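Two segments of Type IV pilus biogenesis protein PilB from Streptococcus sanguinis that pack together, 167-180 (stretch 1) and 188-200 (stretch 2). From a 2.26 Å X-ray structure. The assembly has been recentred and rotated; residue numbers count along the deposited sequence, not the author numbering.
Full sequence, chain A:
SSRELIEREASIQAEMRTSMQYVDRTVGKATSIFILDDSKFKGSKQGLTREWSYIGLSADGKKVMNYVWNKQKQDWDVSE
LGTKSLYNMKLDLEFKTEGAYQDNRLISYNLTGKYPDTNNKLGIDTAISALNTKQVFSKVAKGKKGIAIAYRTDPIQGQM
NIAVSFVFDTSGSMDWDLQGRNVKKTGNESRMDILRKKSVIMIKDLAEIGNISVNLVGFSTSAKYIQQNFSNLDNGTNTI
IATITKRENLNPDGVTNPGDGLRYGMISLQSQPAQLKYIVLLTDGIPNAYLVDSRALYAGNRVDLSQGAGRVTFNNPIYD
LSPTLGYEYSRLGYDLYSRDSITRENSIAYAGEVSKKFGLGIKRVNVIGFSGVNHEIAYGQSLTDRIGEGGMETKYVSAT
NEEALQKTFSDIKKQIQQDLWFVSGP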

ATOM      1  N   VAL A 167       3.584  14.222   1.017  1.00 58.33           N
ATOM      2  CA  VAL A 167       4.768  14.952   1.445  1.00 59.13           C
ATOM      3  C   VAL A 167       5.551  15.303   0.191  1.00 62.00           C
ATOM      4  O   VAL A 167       6.244  14.450  -0.379  1.00 62.59           O
ATOM      5  N   PHE A 168       5.454  16.565  -0.236  1.00 62.72           N
ATOM      6  CA  PHE A 168       5.861  16.971  -1.573  1.00 60.90           C
ATOM      7  C   PHE A 168       7.055  17.914  -1.521  1.00 56.76           C
ATOM      8  O   PHE A 168       7.013  18.942  -0.846  1.00 60.92           O
ATOM      9  N   ASP A 169       8.101  17.562  -2.263  1.00 56.78           N
ATOM     10  CA  ASP A 169       9.244  18.431  -2.474  1.00 58.92           C
ATOM     11  C   ASP A 169       8.785  19.730  -3.146  1.00 63.54           C
ATOM     12  O   ASP A 169       8.113  19.706  -4.182  1.00 64.07           O
ATOM     13  N   THR A 170       9.111  20.868  -2.523  1.00 60.17           N
ATOM     14  CA  THR A 170       8.809  22.191  -3.060  1.00 62.07           C
ATOM     15  C   THR A 170      10.078  23.009  -3.243  1.00 60.84           C
ATOM     16  O   THR A 170      10.041  24.236  -3.173  1.00 67.14           O
ATOM     17  N   SER A 171      11.201  22.353  -3.517  1.00 59.16           N
ATOM     18  CA  SER A 171      12.437  23.086  -3.746  1.00 61.91           C
ATOM     19  C   SER A 171      12.372  23.910  -5.050  1.00 64.47           C
ATOM     20  O   SER A 171      11.471  23.759  -5.881  1.00 63.76           O
ATOM     21  N   GLY A 172      13.369  24.784  -5.225  1.00 65.17           N
ATOM     22  CA  GLY A 172      13.377  25.680  -6.370  1.00 67.69           C
ATOM     23  C   GLY A 172      13.447  24.965  -7.705  1.00 68.33           C
ATOM     24  O   GLY A 172      12.898  25.445  -8.701  1.00 71.56           O
ATOM     25  N   SER A 173      14.103  23.803  -7.747  1.00 67.33           N
ATOM     26  CA  SER A 173      14.152  23.013  -8.973  1.00 69.16           C
ATOM     27  C   SER A 173      12.757  22.671  -9.503  1.00 65.69           C
ATOM     28  O   SER A 173      12.607  22.364 -10.694  1.00 65.98           O
ATOM     29  N   MET A 174      11.732  22.707  -8.652  1.00 64.21           N
ATOM     30  CA  MET A 174      10.395  22.334  -9.099  1.00 64.47           C
ATOM     31  C   MET A 174       9.741  23.397  -9.994  1.00 69.43           C
ATOM     32  O   MET A 174       8.620  23.177 -10.468  1.00 63.09           O
ATOM     33  N   ASP A 175      10.419  24.522 -10.246  1.00 70.46           N
ATOM     34  CA  ASP A 175       9.980  25.476 -11.254  1.00 71.85           C
ATOM     35  C   ASP A 175      10.479  25.147 -12.648  1.00 70.67           C
ATOM     36  O   ASP A 175       9.980  25.733 -13.610  1.00 76.48           O
ATOM     37  N   TRP A 176      11.476  24.279 -12.780  1.00 70.75           N
ATOM     38  CA  TRP A 176      11.948  23.902 -14.102  1.00 72.46           C
ATOM     39  C   TRP A 176      11.053  22.817 -14.690  1.00 69.85           C
ATOM     40  O   TRP A 176      10.170  22.280 -14.020  1.00 68.28           O
ATOM     41  N   ASP A 177      11.283  22.498 -15.966  1.00 69.89           N
ATOM     42  CA  ASP A 177      10.537  21.398 -16.557  1.00 69.10           C
ATOM     43  C   ASP A 177      11.208  20.074 -16.183  1.00 67.54           C
ATOM     44  O   ASP A 177      12.278  20.039 -15.553  1.00 67.58           O
ATOM     45  N   LEU A 178      10.567  18.975 -16.581  1.00 65.90           N
ATOM     46  CA  LEU A 178      11.032  17.650 -16.191  1.00 67.49           C
ATOM     47  C   LEU A 178      12.479  17.402 -16.599  1.00 68.48           C
ATOM     48  O   LEU A 178      13.175  16.628 -15.934  1.00 66.88           O
ATOM     49  N   GLN A 179      12.960  18.063 -17.656  1.00 69.15           N
ATOM     50  CA  GLN A 179      14.340  17.933 -18.107  1.00 63.16           C
ATOM     51  C   GLN A 179      15.271  18.961 -17.469  1.00 66.26           C
ATOM     52  O   GLN A 179      16.437  19.046 -17.857  1.00 67.47           O
ATOM     53  N   GLY A 180      14.786  19.739 -16.505  1.00 60.40           N
ATOM     54  CA  GLY A 180      15.627  20.735 -15.876  1.00 64.32           C
ATOM     55  C   GLY A 180      15.944  21.949 -16.721  1.00 72.84           C
ATOM     56  O   GLY A 180      16.980  22.586 -16.511  1.00 69.66           O
ATOM     57  N   ASN A 188       7.257  23.924 -21.958  1.00 89.33           N
ATOM     58  CA  ASN A 188       6.643  22.907 -21.127  1.00 87.14           C
ATOM     59  C   ASN A 188       6.123  23.496 -19.820  1.00 81.41           C
ATOM     60  O   ASN A 188       6.441  24.624 -19.434  1.00 81.29           O
ATOM     61  N   GLU A 189       5.279  22.708 -19.161  1.00 78.77           N
ATOM     62  CA  GLU A 189       4.881  22.983 -17.791  1.00 77.89           C
ATOM     63  C   GLU A 189       6.045  22.711 -16.836  1.00 74.67           C
ATOM     64  O   GLU A 189       6.947  21.924 -17.131  1.00 73.12           O
ATOM     65  N   SER A 190       6.029  23.389 -15.693  1.00 74.64           N
ATOM     66  CA  SER A 190       6.977  23.092 -14.624  1.00 72.22           C
ATOM     67  C   SER A 190       6.625  21.771 -13.947  1.00 68.91           C
ATOM     68  O   SER A 190       5.493  21.274 -14.027  1.00 70.58           O
ATOM     69  N   ARG A 191       7.620  21.206 -13.259  1.00 66.32           N
ATOM     70  CA  ARG A 191       7.376  20.018 -12.450  1.00 64.74           C
ATOM     71  C   ARG A 191       6.245  20.265 -11.468  1.00 61.01           C
ATOM     72  O   ARG A 191       5.354  19.421 -11.308  1.00 64.57           O
ATOM     73  N   MET A 192       6.244  21.431 -10.822  1.00 59.60           N
ATOM     74  CA  MET A 192       5.147  21.744  -9.912  1.00 64.35           C
ATOM     75  C   MET A 192       3.804  21.812 -10.642  1.00 66.22           C
ATOM     76  O   MET A 192       2.795  21.313 -10.127  1.00 69.19           O
ATOM     77  N   ASP A 193       3.766  22.421 -11.838  1.00 63.90           N
ATOM     78  CA  ASP A 193       2.521  22.439 -12.610  1.00 69.89           C
ATOM     79  C   ASP A 193       2.009  21.023 -12.809  1.00 69.07           C
ATOM     80  O   ASP A 193       0.842  20.725 -12.537  1.00 72.46           O
ATOM     81  N   ILE A 194       2.894  20.117 -13.231  1.00 65.85           N
ATOM     82  CA  ILE A 194       2.451  18.754 -13.492  1.00 66.28           C
ATOM     83  C   ILE A 194       2.038  18.069 -12.193  1.00 70.77           C
ATOM     84  O   ILE A 194       1.041  17.331 -12.150  1.00 71.16           O
ATOM     85  N   LEU A 195       2.773  18.334 -11.104  1.00 66.89           N
ATOM     86  CA  LEU A 195       2.454  17.715  -9.826  1.00 65.36           C
ATOM     87  C   LEU A 195       1.088  18.160  -9.317  1.00 65.33           C
ATOM     88  O   LEU A 195       0.303  17.343  -8.823  1.00 67.07           O
ATOM     89  N   ARG A 196       0.793  19.458  -9.410  1.00 64.02           N
ATOM     90  CA  ARG A 196      -0.538  19.937  -9.034  1.00 68.62           C
ATOM     91  C   ARG A 196      -1.638  19.157  -9.756  1.00 73.91           C
ATOM     92  O   ARG A 196      -2.525  18.573  -9.119  1.00 74.44           O
ATOM     93  N   LYS A 197      -1.580  19.118 -11.092  1.00 71.65           N
ATOM     94  CA  LYS A 197      -2.618  18.427 -11.855  1.00 77.29           C
ATOM     95  C   LYS A 197      -2.696  16.949 -11.478  1.00 73.94           C
ATOM     96  O   LYS A 197      -3.783  16.420 -11.208  1.00 75.77           O
ATOM     97  N   LYS A 198      -1.551  16.258 -11.448  1.00 75.82           N
ATOM     98  CA  LYS A 198      -1.587  14.805 -11.283  1.00 74.93           C
ATOM     99  C   LYS A 198      -1.977  14.381  -9.872  1.00 72.84           C
ATOM    100  O   LYS A 198      -2.475  13.260  -9.683  1.00 73.45           O
ATOM    101  N   SER A 199      -1.768  15.233  -8.873  1.00 73.71           N
ATOM    102  CA  SER A 199      -2.206  14.852  -7.537  1.00 77.49           C
ATOM    103  C   SER A 199      -3.676  15.189  -7.291  1.00 76.11           C
ATOM    104  O   SER A 199      -4.337  14.488  -6.512  1.00 74.64           O
ATOM    105  N   VAL A 200      -4.214  16.206  -7.971  1.00 76.77           N
ATOM    106  CA  VAL A 200      -5.668  16.388  -8.015  1.00 76.54           C
ATOM    107  C   VAL A 200      -6.344  15.114  -8.521  1.00 79.45           C
ATOM    108  O   VAL A 200      -7.297  14.610  -7.912  1.00 81.28           O
TER

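The most unusual feature of this contact is an arginine whose side-chain hydrogen bonds across it go to a backbone carbonyl: Arg191, with 158 Å² covered, has its CB directed toward stretch 1 and a nearly extended side chain (chi1 m, chi2 and chi3 t). Its NE donates to Asp177 O at 2.9 Å with an N-H...acceptor angle of 155°; from NH2 to the same Asp177 O the bond is weak, 3.3 Å and 134°. NH1 and NH2 have further partners elsewhere in the structure. That carbonyl also accepts from Gly180 N at 2.7 Å, closing the type I turn from Asp177 to Gly180, and the guanidinium docks edge-on against the turn, with Asp177 O and Gly180 N near its plane. Over one guanidinium face lie Trp176 CE3 and Ser173 O; the tryptophan, chi1 m, presents its ring edge, with CE3 4.2 Å from Arg191 NH2.

Backbone bonds fix the start of the helix beside this site. Arg191 N donates to Trp176 O (2.9 Å, 160°) and Met192 N to Met174 O (3.0 Å, 157°). Ser190, chi1 p, caps the helix: its OG accepts from Asp193 N at 2.8 Å, while Ser190 N donates to Asp193 OD2 at 3.1 Å.

Farther along, the packing is apolar. Met174, m at all three chi angles, leaves its backbone sideways, yet its CE lies 3.7 Å from Met192 CE and 3.7 Å from Leu195 CD2. Met192 and Leu195 both point toward stretch 1 with chi1 t and chi2 p. Leu195 CD2 also sits over a face of the Phe168 ring, 4.2 Å from the centroid and 27° off the normal, a CH-pi arrangement; Phe168 is m and points toward the helix. Leu178 starts away from stretch 2, but its m,t rotamer brings CD1 to 3.9 Å from CD1 of Ile194, itself m,t.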

ATOM      1  CB  VAL A 167       5.614  14.152   2.442  1.00 57.28           C
ATOM      2  CG1 VAL A 167       6.912  14.882   2.766  1.00 56.55           C
ATOM      3  CG2 VAL A 167       4.806  13.912   3.691  1.00 52.48           C
ATOM      4  CB  PHE A 168       4.701  17.641  -2.316  1.00 62.48           C
ATOM      5  CG  PHE A 168       3.605  16.695  -2.761  1.00 62.65           C
ATOM      6  CD1 PHE A 168       3.750  15.323  -2.677  1.00 64.78           C
ATOM      7  CD2 PHE A 168       2.426  17.203  -3.293  1.00 70.49           C
ATOM      8  CE1 PHE A 168       2.737  14.469  -3.094  1.00 66.63           C
ATOM      9  CE2 PHE A 168       1.420  16.370  -3.711  1.00 66.73           C
ATOM     10  CZ  PHE A 168       1.569  15.001  -3.620  1.00 67.71           C
ATOM     11  CB  ASP A 169      10.264  17.665  -3.331  1.00 54.61           C
ATOM     12  CG  ASP A 169      11.605  18.376  -3.502  1.00 58.51           C
ATOM     13  OD1 ASP A 169      11.695  19.620  -3.501  1.00 63.51           O
ATOM     14  OD2 ASP A 169      12.605  17.656  -3.715  1.00 60.85           O
ATOM     15  CB  THR A 170       7.810  22.968  -2.183  1.00 62.99           C
ATOM     16  OG1 THR A 170       8.407  23.324  -0.924  1.00 63.23           O
ATOM     17  CG2 THR A 170       6.529  22.188  -1.925  1.00 59.05           C
ATOM     18  CB  SER A 171      13.625  22.126  -3.772  1.00 59.14           C
ATOM     19  OG  SER A 171      13.569  21.268  -4.889  1.00 63.70           O
ATOM     20  CB  SER A 173      14.964  21.727  -8.716  1.00 66.91           C
ATOM     21  OG  SER A 173      14.246  20.833  -7.872  1.00 61.99           O
ATOM     22  CB  MET A 174       9.502  22.036  -7.897  1.00 63.61           C
ATOM     23  CG  MET A 174       9.894  20.787  -7.134  1.00 60.63           C
ATOM     24  SD  MET A 174       9.409  19.280  -7.952  1.00 65.21           S
ATOM     25  CE  MET A 174       7.670  19.190  -7.533  1.00 62.98           C
ATOM     26  CB  ASP A 175      10.453  26.890 -10.916  1.00 70.34           C
ATOM     27  CG  ASP A 175       9.394  27.702 -10.247  1.00 72.09           C
ATOM     28  OD1 ASP A 175       8.185  27.378 -10.415  1.00 77.09           O
ATOM     29  OD2 ASP A 175       9.785  28.653  -9.540  1.00 70.44           O
ATOM     30  CB  TRP A 176      13.392  23.413 -14.058  1.00 68.93           C
ATOM     31  CG  TRP A 176      14.289  24.205 -13.198  1.00 75.46           C
ATOM     32  CD1 TRP A 176      14.257  25.561 -12.981  1.00 77.22           C
ATOM     33  CD2 TRP A 176      15.398  23.701 -12.445  1.00 82.33           C
ATOM     34  NE1 TRP A 176      15.271  25.925 -12.123  1.00 81.19           N
ATOM     35  CE2 TRP A 176      15.986  24.801 -11.780  1.00 84.53           C
ATOM     36  CE3 TRP A 176      15.943  22.422 -12.256  1.00 76.33           C
ATOM     37  CZ2 TRP A 176      17.095  24.656 -10.937  1.00 80.00           C
ATOM     38  CZ3 TRP A 176      17.049  22.283 -11.430  1.00 74.60           C
ATOM     39  CH2 TRP A 176      17.613  23.395 -10.781  1.00 81.53           C
ATOM     40  CB  ASP A 177      10.373  21.600 -18.074  1.00 74.80           C
ATOM     41  CG  ASP A 177      11.657  21.322 -18.902  1.00 80.99           C
ATOM     42  OD1 ASP A 177      12.693  20.797 -18.404  1.00 77.05           O
ATOM     43  OD2 ASP A 177      11.618  21.663 -20.108  1.00 81.75           O
ATOM     44  CB  LEU A 178      10.117  16.587 -16.778  1.00 66.22           C
ATOM     45  CG  LEU A 178       8.999  16.301 -15.781  1.00 66.40           C
ATOM     46  CD1 LEU A 178       7.878  15.490 -16.410  1.00 67.68           C
ATOM     47  CD2 LEU A 178       9.543  15.615 -14.521  1.00 69.29           C
ATOM     48  CB  GLN A 179      14.405  18.042 -19.633  1.00 69.34           C
ATOM     49  CG  GLN A 179      13.813  16.859 -20.330  1.00 67.26           C
ATOM     50  CD  GLN A 179      12.289  16.919 -20.377  1.00 81.88           C
ATOM     51  OE1 GLN A 179      11.618  15.904 -20.169  1.00 86.63           O
ATOM     52  NE2 GLN A 179      11.735  18.109 -20.647  1.00 82.57           N
ATOM     53  CB  ASN A 188       7.640  21.784 -20.847  1.00 85.26           C
ATOM     54  CG  ASN A 188       8.218  21.193 -22.121  1.00 88.90           C
ATOM     55  OD1 ASN A 188       9.431  21.188 -22.314  1.00 86.84           O
ATOM     56  ND2 ASN A 188       7.346  20.699 -23.003  1.00 85.10           N
ATOM     57  CB  GLU A 189       3.684  22.112 -17.416  1.00 79.50           C
ATOM     58  CG  GLU A 189       2.532  22.153 -18.399  1.00 80.64           C
ATOM     59  CD  GLU A 189       1.530  21.020 -18.175  1.00 95.67           C
ATOM     60  OE1 GLU A 189       1.768  19.890 -18.680  1.00 96.05           O
ATOM     61  OE2 GLU A 189       0.500  21.253 -17.494  1.00 93.95           O
ATOM     62  CB  SER A 190       6.978  24.201 -13.569  1.00 69.28           C
ATOM     63  OG  SER A 190       5.855  24.032 -12.709  1.00 69.01           O
ATOM     64  CB  ARG A 191       8.653  19.614 -11.710  1.00 63.24           C
ATOM     65  CG  ARG A 191       9.792  19.247 -12.642  1.00 65.48           C
ATOM     66  CD  ARG A 191      11.118  19.127 -11.890  1.00 63.99           C
ATOM     67  NE  ARG A 191      12.236  19.019 -12.820  1.00 63.58           N
ATOM     68  CZ  ARG A 191      13.485  18.739 -12.464  1.00 64.36           C
ATOM     69  NH1 ARG A 191      13.796  18.531 -11.182  1.00 64.14           N
ATOM     70  NH2 ARG A 191      14.426  18.676 -13.388  1.00 61.80           N
ATOM     71  CB  MET A 192       5.415  23.052  -9.168  1.00 62.11           C
ATOM     72  CG  MET A 192       4.490  23.185  -7.969  1.00 68.22           C
ATOM     73  SD  MET A 192       4.681  21.767  -6.828  1.00 68.23           S
ATOM     74  CE  MET A 192       6.221  22.291  -6.050  1.00 64.35           C
ATOM     75  CB  ASP A 193       2.720  23.125 -13.970  1.00 72.40           C
ATOM     76  CG  ASP A 193       2.991  24.614 -13.843  1.00 76.93           C
ATOM     77  OD1 ASP A 193       2.461  25.229 -12.892  1.00 78.56           O
ATOM     78  OD2 ASP A 193       3.730  25.167 -14.696  1.00 77.95           O
ATOM     79  CB  ILE A 194       3.549  17.978 -14.244  1.00 68.94           C
ATOM     80  CG1 ILE A 194       3.890  18.691 -15.551  1.00 70.98           C
ATOM     81  CG2 ILE A 194       3.115  16.544 -14.517  1.00 66.27           C
ATOM     82  CD1 ILE A 194       4.991  18.050 -16.321  1.00 68.32           C
ATOM     83  CB  LEU A 195       3.540  18.034  -8.798  1.00 64.58           C
ATOM     84  CG  LEU A 195       3.281  17.404  -7.422  1.00 63.86           C
ATOM     85  CD1 LEU A 195       2.940  15.899  -7.522  1.00 59.64           C
ATOM     86  CD2 LEU A 195       4.486  17.646  -6.502  1.00 61.89           C
ATOM     87  CB  ARG A 196      -0.666  21.419  -9.340  1.00 67.76           C
ATOM     88  CG  ARG A 196       0.144  22.309  -8.464  1.00 71.03           C
ATOM     89  CD  ARG A 196      -0.226  23.700  -8.822  1.00 72.93           C
ATOM     90  NE  ARG A 196       0.813  24.693  -8.584  1.00 80.14           N
ATOM     91  CZ  ARG A 196       0.895  25.407  -7.467  1.00 76.18           C
ATOM     92  NH1 ARG A 196       0.022  25.188  -6.495  1.00 73.24           N
ATOM     93  NH2 ARG A 196       1.846  26.328  -7.323  1.00 73.84           N
ATOM     94  CB  LYS A 197      -2.367  18.581 -13.362  1.00 78.49           C
ATOM     95  CG  LYS A 197      -2.311  20.027 -13.884  1.00 83.41           C
ATOM     96  CD  LYS A 197      -2.073  20.034 -15.405  1.00 90.43           C
ATOM     97  CE  LYS A 197      -2.234  21.423 -16.014  1.00 95.79           C
ATOM     98  NZ  LYS A 197      -1.302  22.445 -15.411  1.00 94.60           N
ATOM     99  CB  LYS A 198      -0.233  14.188 -11.653  1.00 69.64           C
ATOM    100  CG  LYS A 198       0.113  14.263 -13.131  1.00 76.56           C
ATOM    101  CD  LYS A 198      -1.033  13.744 -13.999  1.00 76.47           C
ATOM    102  CE  LYS A 198      -0.635  13.677 -15.469  1.00 75.40           C
ATOM    103  NZ  LYS A 198      -1.836  13.457 -16.342  1.00 75.45           N
ATOM    104  CB  SER A 199      -1.293  15.484  -6.472  1.00 68.56           C
ATOM    105  OG  SER A 199      -1.354  16.896  -6.471  1.00 67.76           O
ATOM    106  CB  VAL A 200      -6.036  17.608  -8.879  1.00 78.86           C
ATOM    107  CG1 VAL A 200      -7.557  17.701  -9.064  1.00 85.72           C
ATOM    108  CG2 VAL A 200      -5.515  18.885  -8.248  1.00 77.42           C
TER